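Local coordinates for protein PlaB phospholipase (Legionella pneumophila, PDB 6ZTI) that acts as a phospholipase of the alpha/beta-hydrolase fold, a virulence-associated enzyme whose activity is controlled by tetramerization mediated by NAD(H), at residues B[74-79]-B[92-97]; B[68-73]-B[110-115]; B[16-21]-B[37-42]. One frame throughout, in Å; residues are numbered along the deposited sequence. Where two conformers were deposited one is given.

Interaction 1: residues B[74-79]-B[92-97]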
loop_
_atom_site.group_PDB
_atom_site.type_symbol
_atom_site.label_atom_id
_atom_site.label_comp_id
_atom_site.label_asym_id
_atom_site.label_seq_id
_atom_site.Cartn_x
_atom_site.Cartn_y
_atom_site.Cartn_z
ATOM N N ARG B 74 28.830 -12.868 -6.251
ATOM C CA ARG B 74 29.951 -12.095 -6.777
ATOM C C ARG B 74 31.078 -11.986 -5.754
ATOM O O ARG B 74 32.261 -12.033 -6.112
ATOM C CB ARG B 74 29.481 -10.694 -7.169
ATOM C CG ARG B 74 29.001 -10.516 -8.595
ATOM C CD ARG B 74 28.576 -9.050 -8.826
ATOM N NE ARG B 74 29.711 -8.134 -8.986
ATOM C CZ ARG B 74 29.642 -6.810 -8.860
ATOM N NH1 ARG B 74 28.492 -6.224 -8.544
ATOM N NH2 ARG B 74 30.728 -6.065 -9.042
ATOM N N ALA B 75 30.727 -11.792 -4.480
ATOM C CA ALA B 75 31.739 -11.629 -3.446
ATOM C C ALA B 75 32.416 -12.953 -3.099
ATOM O O ALA B 75 33.589 -12.957 -2.717
ATOM C CB ALA B 75 31.115 -10.987 -2.207
ATOM N N PHE B 76 31.711 -14.079 -3.237
ATOM C CA PHE B 76 32.358 -15.386 -3.117
ATOM C C PHE B 76 33.488 -15.522 -4.133
ATOM O O PHE B 76 34.616 -15.902 -3.784
ATOM C CB PHE B 76 31.321 -16.500 -3.285
ATOM C CG PHE B 76 31.892 -17.883 -3.170
ATOM C CD1 PHE B 76 32.353 -18.356 -1.961
ATOM C CD2 PHE B 76 31.979 -18.698 -4.269
ATOM C CE1 PHE B 76 32.884 -19.620 -1.848
ATOM C CE2 PHE B 76 32.513 -19.963 -4.161
ATOM C CZ PHE B 76 32.972 -20.418 -2.948
ATOM N N ASP B 77 33.219 -15.170 -5.394
ATOM C CA ASP B 77 34.264 -15.253 -6.412
ATOM C C ASP B 77 35.489 -14.446 -6.015
ATOM O O ASP B 77 36.626 -14.899 -6.196
ATOM C CB ASP B 77 33.738 -14.766 -7.763
ATOM C CG ASP B 77 34.640 -15.169 -8.912
ATOM O OD1 ASP B 77 34.652 -16.369 -9.233
ATOM O OD2 ASP B 77 35.339 -14.300 -9.492
ATOM N N GLN B 78 35.280 -13.238 -5.482
ATOM C CA GLN B 78 36.408 -12.405 -5.082
ATOM C C GLN B 78 37.136 -13.006 -3.888
ATOM O O GLN B 78 38.371 -12.931 -3.801
ATOM C CB GLN B 78 35.922 -10.994 -4.746
ATOM C CG GLN B 78 37.026 -10.008 -4.420
ATOM C CD GLN B 78 37.805 -9.614 -5.642
ATOM O OE1 GLN B 78 37.231 -9.338 -6.695
ATOM N NE2 GLN B 78 39.123 -9.587 -5.515
ATOM N N ALA B 79 36.383 -13.584 -2.951
ATOM C CA ALA B 79 36.995 -14.191 -1.776
ATOM C C ALA B 79 37.876 -15.366 -2.168
ATOM O O ALA B 79 38.968 -15.543 -1.615
ATOM C CB ALA B 79 35.914 -14.641 -0.797
ATOM N N GLN B 92 44.840 -27.214 -8.032
ATOM C CA GLN B 92 43.958 -27.640 -6.960
ATOM C C GLN B 92 42.519 -27.221 -7.238
ATOM O O GLN B 92 42.250 -26.191 -7.858
ATOM C CB GLN B 92 44.420 -27.061 -5.625
ATOM C CG GLN B 92 45.867 -27.371 -5.287
ATOM C CD GLN B 92 46.092 -27.443 -3.798
ATOM O OE1 GLN B 92 45.540 -28.311 -3.122
ATOM N NE2 GLN B 92 46.893 -26.521 -3.273
ATOM N N ARG B 93 41.588 -28.046 -6.769
ATOM C CA ARG B 93 40.163 -27.782 -6.883
ATOM C C ARG B 93 39.546 -27.883 -5.498
ATOM O O ARG B 93 40.129 -28.472 -4.582
ATOM C CB ARG B 93 39.470 -28.762 -7.849
ATOM C CG ARG B 93 39.858 -28.582 -9.316
ATOM C CD ARG B 93 38.635 -28.403 -10.228
ATOM N NE ARG B 93 37.915 -29.652 -10.486
ATOM C CZ ARG B 93 36.763 -29.734 -11.156
ATOM N NH1 ARG B 93 36.188 -28.644 -11.640
ATOM N NH2 ARG B 93 36.177 -30.910 -11.343
ATOM N N PHE B 94 38.356 -27.298 -5.339
ATOM C CA PHE B 94 37.748 -27.263 -4.020
ATOM C C PHE B 94 36.360 -27.884 -4.000
ATOM O O PHE B 94 35.634 -27.909 -4.997
ATOM C CB PHE B 94 37.710 -25.823 -3.438
ATOM C CG PHE B 94 36.950 -24.809 -4.251
ATOM C CD1 PHE B 94 35.582 -24.671 -4.113
ATOM C CD2 PHE B 94 37.626 -23.912 -5.063
ATOM C CE1 PHE B 94 34.896 -23.709 -4.815
ATOM C CE2 PHE B 94 36.942 -22.948 -5.769
ATOM C CZ PHE B 94 35.570 -22.849 -5.644
ATOM N N ALA B 95 36.040 -28.441 -2.840
ATOM C CA ALA B 95 34.701 -28.881 -2.503
ATOM C C ALA B 95 34.063 -27.843 -1.592
ATOM O O ALA B 95 34.709 -27.356 -0.657
ATOM C CB ALA B 95 34.745 -30.247 -1.819
ATOM N N CYS B 96 32.813 -27.485 -1.887
ATOM C CA CYS B 96 32.014 -26.619 -1.032
ATOM C C CYS B 96 31.064 -27.480 -0.224
ATOM O O CYS B 96 30.349 -28.312 -0.785
ATOM C CB CYS B 96 31.202 -25.595 -1.829
ATOM S SG CYS B 96 32.150 -24.178 -2.352
ATOM N N ILE B 97 31.080 -27.296 1.085
ATOM C CA ILE B 97 30.086 -27.870 1.972
ATOM C C ILE B 97 29.235 -26.704 2.448
ATOM O O ILE B 97 29.725 -25.812 3.149
ATOM C CB ILE B 97 30.731 -28.622 3.142
ATOM C CG1 ILE B 97 31.605 -29.774 2.620
ATOM C CG2 ILE B 97 29.671 -29.128 4.079
ATOM C CD1 ILE B 97 32.549 -30.349 3.668
#
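Phe-76, on helix 69-89, drives its ring toward Phe-94 and Cys-96 of strand 93-99 and packs the helix against the central sheet in the alpha/beta-hydrolase core. The helix lies over this parallel sheet, and the two strand residues, two positions apart, share the face turned to it. Phe-76 carries its ring with CG opposite the backbone N (chi1 -180°), which extends it from the helix across a backbone gap of 11.4 Å between Phe-76 CA and Cys-96 CA. A large flat residue suits that span, while the smaller cysteine gives the ring tip a polarisable sulfur to rest against. This is the closer part of the contact, with Phe-76 CZ 3.9 Å from Cys-96 SG. The sulfur-aromatic approach is oblique, the Cys-96 SG atom standing 5.1 Å from the centroid of the Phe-76 ring. Trp-109 of the same chain and Phe-468 of the second subunit each meet the Phe-76 ring edge to face, and the ring is thus packed by aromatics from both chains. The looser flank is polar and partly exposed; there Asp-77 is held by a salt bridge to Arg-81 and a hydrogen bond to Trp-109. Between the two phenyl groups the approach is slightly wider than that to the sulfur: Phe-94 CE1 sits at the edge of the Phe-76 ring, near its plane, 4.2 Å from Phe-76 CZ.

Interaction 2: residues B[68-73]-B[110-115]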
loop_
_atom_site.group_PDB
_atom_site.type_symbol
_atom_site.label_atom_id
_atom_site.label_comp_id
_atom_site.label_asym_id
_atom_site.label_seq_id
_atom_site.Cartn_x
_atom_site.Cartn_y
_atom_site.Cartn_z
ATOM N N THR B 68 22.320 -8.533 -1.789
ATOM C CA THR B 68 21.530 -9.482 -2.555
ATOM C C THR B 68 22.291 -10.795 -2.742
ATOM O O THR B 68 23.510 -10.877 -2.546
ATOM C CB THR B 68 21.158 -8.904 -3.928
ATOM O OG1 THR B 68 22.328 -8.857 -4.756
ATOM C CG2 THR B 68 20.565 -7.489 -3.799
ATOM N N VAL B 69 21.548 -11.832 -3.144
ATOM C CA VAL B 69 22.169 -13.116 -3.463
ATOM C C VAL B 69 23.164 -12.941 -4.604
ATOM O O VAL B 69 24.250 -13.531 -4.599
ATOM C CB VAL B 69 21.082 -14.161 -3.787
ATOM C CG1 VAL B 69 21.686 -15.464 -4.297
ATOM C CG2 VAL B 69 20.248 -14.437 -2.555
ATOM N N ASP B 70 22.820 -12.107 -5.585
ATOM C CA ASP B 70 23.762 -11.751 -6.639
ATOM C C ASP B 70 25.049 -11.159 -6.067
ATOM O O ASP B 70 26.153 -11.549 -6.468
ATOM C CB ASP B 70 23.102 -10.756 -7.585
ATOM C CG ASP B 70 24.053 -10.246 -8.649
ATOM O OD1 ASP B 70 24.460 -11.057 -9.509
ATOM O OD2 ASP B 70 24.374 -9.038 -8.629
ATOM N N ASP B 71 24.920 -10.183 -5.159
ATOM C CA ASP B 71 26.069 -9.588 -4.479
ATOM C C ASP B 71 26.936 -10.644 -3.801
ATOM O O ASP B 71 28.169 -10.614 -3.900
ATOM C CB ASP B 71 25.609 -8.587 -3.410
ATOM C CG ASP B 71 24.895 -7.355 -3.968
ATOM O OD1 ASP B 71 24.937 -7.070 -5.190
ATOM O OD2 ASP B 71 24.280 -6.657 -3.125
ATOM N N ILE B 72 26.304 -11.569 -3.069
ATOM C CA ILE B 72 27.065 -12.524 -2.279
ATOM C C ILE B 72 27.801 -13.500 -3.185
ATOM O O ILE B 72 28.931 -13.897 -2.895
ATOM C CB ILE B 72 26.141 -13.262 -1.295
ATOM C CG1 ILE B 72 25.564 -12.282 -0.267
ATOM C CG2 ILE B 72 26.885 -14.380 -0.584
ATOM C CD1 ILE B 72 24.343 -12.818 0.461
ATOM N N ALA B 73 27.161 -13.936 -4.270
ATOM C CA ALA B 73 27.831 -14.841 -5.203
ATOM C C ALA B 73 29.002 -14.142 -5.888
ATOM O O ALA B 73 30.073 -14.735 -6.061
ATOM C CB ALA B 73 26.828 -15.365 -6.229
ATOM N N MET B 110 28.124 -20.435 -9.518
ATOM C CA MET B 110 28.344 -21.286 -10.682
ATOM C C MET B 110 27.640 -20.719 -11.913
ATOM O O MET B 110 28.203 -20.704 -13.009
ATOM C CB MET B 110 27.842 -22.710 -10.404
ATOM C CG MET B 110 28.654 -23.473 -9.374
ATOM S SD MET B 110 27.892 -25.014 -8.818
ATOM C CE MET B 110 27.887 -25.910 -10.378
ATOM N N ASP B 111 26.418 -20.218 -11.739
ATOM C CA ASP B 111 25.651 -19.736 -12.884
ATOM C C ASP B 111 26.243 -18.436 -13.414
ATOM O O ASP B 111 26.306 -18.227 -14.629
ATOM C CB ASP B 111 24.182 -19.562 -12.478
ATOM C CG ASP B 111 23.230 -19.515 -13.667
ATOM O OD1 ASP B 111 23.089 -20.533 -14.367
ATOM O OD2 ASP B 111 22.593 -18.461 -13.879
ATOM N N LEU B 112 26.711 -17.563 -12.522
ATOM C CA LEU B 112 27.232 -16.271 -12.965
ATOM C C LEU B 112 28.551 -16.425 -13.715
ATOM O O LEU B 112 28.813 -15.690 -14.671
ATOM C CB LEU B 112 27.415 -15.336 -11.768
ATOM C CG LEU B 112 26.163 -14.661 -11.199
ATOM C CD1 LEU B 112 26.505 -13.993 -9.893
ATOM C CD2 LEU B 112 25.563 -13.636 -12.175
ATOM N N TYR B 113 29.396 -17.372 -13.299
ATOM C CA TYR B 113 30.771 -17.451 -13.789
ATOM C C TYR B 113 31.070 -18.665 -14.658
ATOM O O TYR B 113 32.067 -18.635 -15.380
ATOM C CB TYR B 113 31.756 -17.440 -12.605
ATOM C CG TYR B 113 31.760 -16.124 -11.869
ATOM C CD1 TYR B 113 32.533 -15.061 -12.319
ATOM C CD2 TYR B 113 30.972 -15.934 -10.740
ATOM C CE1 TYR B 113 32.528 -13.840 -11.656
ATOM C CE2 TYR B 113 30.959 -14.724 -10.075
ATOM C CZ TYR B 113 31.742 -13.678 -10.537
ATOM O OH TYR B 113 31.718 -12.467 -9.879
ATOM N N PHE B 114 30.235 -19.717 -14.646
ATOM C CA PHE B 114 30.640 -20.939 -15.338
ATOM C C PHE B 114 29.505 -21.666 -16.047
ATOM O O PHE B 114 29.694 -22.817 -16.465
ATOM C CB PHE B 114 31.318 -21.885 -14.349
ATOM C CG PHE B 114 32.642 -21.376 -13.855
ATOM C CD1 PHE B 114 33.757 -21.472 -14.649
ATOM C CD2 PHE B 114 32.760 -20.777 -12.616
ATOM C CE1 PHE B 114 34.975 -20.988 -14.215
ATOM C CE2 PHE B 114 33.964 -20.293 -12.184
ATOM C CZ PHE B 114 35.078 -20.401 -12.986
ATOM N N LYS B 115 28.364 -21.007 -16.260
ATOM C CA LYS B 115 27.166 -21.705 -16.707
ATOM C C LYS B 115 27.445 -22.568 -17.929
ATOM O O LYS B 115 27.236 -23.786 -17.916
ATOM C CB LYS B 115 26.057 -20.705 -17.022
ATOM C CG LYS B 115 24.806 -21.375 -17.589
ATOM C CD LYS B 115 23.618 -20.417 -17.678
ATOM C CE LYS B 115 22.496 -20.982 -18.562
ATOM N NZ LYS B 115 22.024 -22.308 -18.109
#
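Two helices that flank the central sheet of the alpha/beta hydrolase meet where Leu-112, near the end of helix 102-114, reaches Asp-70 and Ala-73 in the opening turns of helix 69-89. The local axes stand 10.6 Å apart at an angle of 55°, and leucine is long enough to bridge them. Its CD1 methyl does most of the touching: Leu-112 CD1 lies 3.9 Å from Ala-73 CB, a methyl small enough to admit it, and 3.6 Å from Asp-70 OD1. The Asp-70 side chain meets that of Leu-112 at about a right angle; with Asp-70 CG opposite its own backbone N (chi1 175°), the carboxylate is swung toward the leucine. Arg-351 of the second subunit forms a salt bridge with Asp-70 OD1 and also packs on Leu-112. Beside this patch the Tyr-113 ring comes up obliquely, with Tyr-113 CE2 4.1 Å from Ala-73 O. The start of helix 69-89 is fixed separately. Asp-71 N donates to Thr-68 OG1 over 2.9 Å in a nearly straight bond (167°), and Thr-68 N returns one of 3.0 Å to Asp-71 OD2, met from above the carboxylate plane. The threonine hydroxyl thus reaches an amide of the first turn, and the aspartate carboxylate reaches back to the N-cap amide. Asp-71 is also in a salt bridge with Arg-461 of the second subunit, and the reciprocal pair Thr-68 and Asp-71 forms a classic capping box.

Interaction 3: residues B[16-21]-B[37-42]; sequences MIVIFV and QWLENQ
Leu-39 supplies the largest share of the buried surface and works almost wholly through one methyl. Its CD1 comes to 3.5 Å from Phe-20 CZ and 4.1 Å from Phe-20 CE1, approaching the ring obliquely at its far end. The leucine chain is extended beyond CB, with CD1 opposite CA (chi2 -179°), and this carries the branch from helix 35-44 toward the sheet. Phe-20 reaches back from strand 16-21, presenting CZ to the leucine. Both belong to the beta-alpha-beta unit formed by strand 16-21, helix 35-44 and strand 55-60, in which the helix covers one face of the parallel sheet of the alpha/beta hydrolase. Val-18, two residues before Phe-20 and on the same face, adds a lighter touch, with Val-18 CG1 4.3 Å from Leu-39 CD1. The beta-branched valine fits an extended strand and stays close to it, whereas phenylalanine spans more of the gap to the helix; the flexible, branched leucine approaches from the helix side. Neighbouring side chains extend the packing: Leu-39 also rests on Ile-97 of strand 93-99, Phe-20 packs on Ile-55 and Leu-57, and the Phe-20 ring meets that of Tyr-32.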
loop_
_atom_site.group_PDB
_atom_site.type_symbol
_atom_site.label_atom_id
_atom_site.label_comp_id
_atom_site.label_asym_id
_atom_site.label_seq_id
_atom_site.Cartn_x
_atom_site.Cartn_y
_atom_site.Cartn_z
ATOM N N MET B 16 42.799 -31.717 -2.572
ATOM C CA MET B 16 41.462 -31.182 -2.358
ATOM C C MET B 16 41.499 -30.007 -1.391
ATOM O O MET B 16 42.178 -30.053 -0.364
ATOM C CB MET B 16 40.532 -32.277 -1.813
ATOM C CG MET B 16 39.202 -31.768 -1.265
ATOM S SD MET B 16 38.060 -33.101 -0.793
ATOM C CE MET B 16 37.565 -33.706 -2.410
ATOM N N ILE B 17 40.758 -28.956 -1.722
ATOM C CA ILE B 17 40.447 -27.876 -0.798
ATOM C C ILE B 17 38.984 -28.017 -0.404
ATOM O O ILE B 17 38.145 -28.379 -1.237
ATOM C CB ILE B 17 40.703 -26.499 -1.437
ATOM C CG1 ILE B 17 42.177 -26.329 -1.793
ATOM C CG2 ILE B 17 40.211 -25.372 -0.514
ATOM C CD1 ILE B 17 42.421 -25.201 -2.778
ATOM N N VAL B 18 38.673 -27.730 0.856
ATOM C CA VAL B 18 37.296 -27.717 1.343
ATOM C C VAL B 18 36.982 -26.304 1.803
ATOM O O VAL B 18 37.790 -25.682 2.498
ATOM C CB VAL B 18 37.070 -28.726 2.484
ATOM C CG1 VAL B 18 35.626 -28.623 3.016
ATOM C CG2 VAL B 18 37.336 -30.122 2.001
ATOM N N ILE B 19 35.823 -25.795 1.394
ATOM C CA ILE B 19 35.330 -24.491 1.816
ATOM C C ILE B 19 33.935 -24.690 2.396
ATOM O O ILE B 19 33.037 -25.188 1.706
ATOM C CB ILE B 19 35.285 -23.480 0.657
ATOM C CG1 ILE B 19 36.670 -23.311 0.025
ATOM C CG2 ILE B 19 34.776 -22.140 1.153
ATOM C CD1 ILE B 19 36.654 -22.472 -1.241
ATOM N N PHE B 20 33.752 -24.295 3.652
ATOM C CA PHE B 20 32.445 -24.320 4.294
ATOM C C PHE B 20 31.692 -23.026 4.014
ATOM O O PHE B 20 32.292 -21.949 3.961
ATOM C CB PHE B 20 32.604 -24.522 5.800
ATOM C CG PHE B 20 33.011 -25.919 6.180
ATOM C CD1 PHE B 20 34.350 -26.280 6.198
ATOM C CD2 PHE B 20 32.053 -26.878 6.498
ATOM C CE1 PHE B 20 34.730 -27.562 6.531
ATOM C CE2 PHE B 20 32.428 -28.161 6.830
ATOM C CZ PHE B 20 33.770 -28.508 6.849
ATOM N N VAL B 21 30.372 -23.133 3.837
ATOM C CA VAL B 21 29.528 -21.982 3.516
ATOM C C VAL B 21 28.215 -22.097 4.282
ATOM O O VAL B 21 27.484 -23.079 4.122
ATOM C CB VAL B 21 29.252 -21.874 2.004
ATOM C CG1 VAL B 21 28.438 -20.627 1.690
ATOM C CG2 VAL B 21 30.534 -21.862 1.235
ATOM N N GLN B 37 37.200 -29.164 11.960
ATOM C CA GLN B 37 38.297 -29.803 12.686
ATOM C C GLN B 37 38.292 -31.314 12.482
ATOM O O GLN B 37 39.357 -31.939 12.396
ATOM C CB GLN B 37 38.202 -29.459 14.176
ATOM C CG GLN B 37 38.578 -28.006 14.490
ATOM C CD GLN B 37 37.724 -27.356 15.587
ATOM O OE1 GLN B 37 36.656 -27.856 15.955
ATOM N NE2 GLN B 37 38.199 -26.225 16.103
ATOM N N TRP B 38 37.106 -31.925 12.394
ATOM C CA TRP B 38 37.041 -33.373 12.219
ATOM C C TRP B 38 37.530 -33.793 10.837
ATOM O O TRP B 38 38.248 -34.794 10.710
ATOM C CB TRP B 38 35.619 -33.871 12.458
ATOM C CG TRP B 38 35.488 -35.369 12.411
ATOM C CD1 TRP B 38 35.848 -36.249 13.381
ATOM C CD2 TRP B 38 34.953 -36.157 11.334
ATOM N NE1 TRP B 38 35.575 -37.539 12.980
ATOM C CE2 TRP B 38 35.026 -37.505 11.726
ATOM C CE3 TRP B 38 34.425 -35.849 10.079
ATOM C CZ2 TRP B 38 34.593 -38.542 10.913
ATOM C CZ3 TRP B 38 33.995 -36.882 9.272
ATOM C CH2 TRP B 38 34.078 -38.211 9.692
ATOM N N LEU B 39 37.146 -33.052 9.790
ATOM C CA LEU B 39 37.648 -33.345 8.449
ATOM C C LEU B 39 39.163 -33.227 8.396
ATOM O O LEU B 39 39.830 -33.981 7.677
ATOM C CB LEU B 39 37.022 -32.405 7.419
ATOM C CG LEU B 39 35.552 -32.606 7.068
ATOM C CD1 LEU B 39 35.130 -31.586 6.024
ATOM C CD2 LEU B 39 35.294 -34.006 6.558
ATOM N N GLU B 40 39.722 -32.271 9.140
ATOM C CA GLU B 40 41.171 -32.140 9.206
ATOM C C GLU B 40 41.811 -33.425 9.717
ATOM O O GLU B 40 42.825 -33.884 9.175
ATOM C CB GLU B 40 41.536 -30.961 10.106
ATOM C CG GLU B 40 42.962 -30.470 9.957
ATOM C CD GLU B 40 43.280 -29.369 10.947
ATOM O OE1 GLU B 40 43.090 -29.592 12.166
ATOM O OE2 GLU B 40 43.696 -28.275 10.507
ATOM N N ASN B 41 41.226 -34.030 10.755
ATOM C CA ASN B 41 41.820 -35.242 11.311
ATOM C C ASN B 41 41.595 -36.444 10.400
ATOM O O ASN B 41 42.453 -37.330 10.322
ATOM C CB ASN B 41 41.261 -35.503 12.707
ATOM C CG ASN B 41 41.660 -34.423 13.703
ATOM O OD1 ASN B 41 41.734 -33.239 13.361
ATOM N ND2 ASN B 41 41.934 -34.829 14.939
ATOM N N GLN B 42 40.468 -36.483 9.686
ATOM C CA GLN B 42 40.242 -37.569 8.739
ATOM C C GLN B 42 41.237 -37.527 7.584
ATOM O O GLN B 42 41.584 -38.577 7.029
ATOM C CB GLN B 42 38.810 -37.511 8.213
ATOM C CG GLN B 42 37.764 -37.757 9.289
ATOM C CD GLN B 42 37.916 -39.119 9.929
ATOM O OE1 GLN B 42 37.692 -40.145 9.286
ATOM N NE2 GLN B 42 38.311 -39.140 11.199
#

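In the fold
Interaction 3 comes first along the chain, wholly before the other two; interaction 1 then falls within the longer span bridged by interaction 2. Interactions 1 and 2, with centres 11 Å apart, share helix 69-89 and touch where Tyr-113 packs on Arg-74 and Asp-77. Interactions 1 and 3, with centres 14 Å apart, are tied through the parallel sheet, where the neighbouring strands 16-21 and 93-99 pair by probable backbone hydrogen bonds. Interactions 2 and 3 do not touch, their nearest atoms being about 7 Å apart. All three lie away from the sites of the bound nucleotides, yet each reaches the second subunit, so this part of the hydrolase core also contributes to a subunit interface of the tetramer.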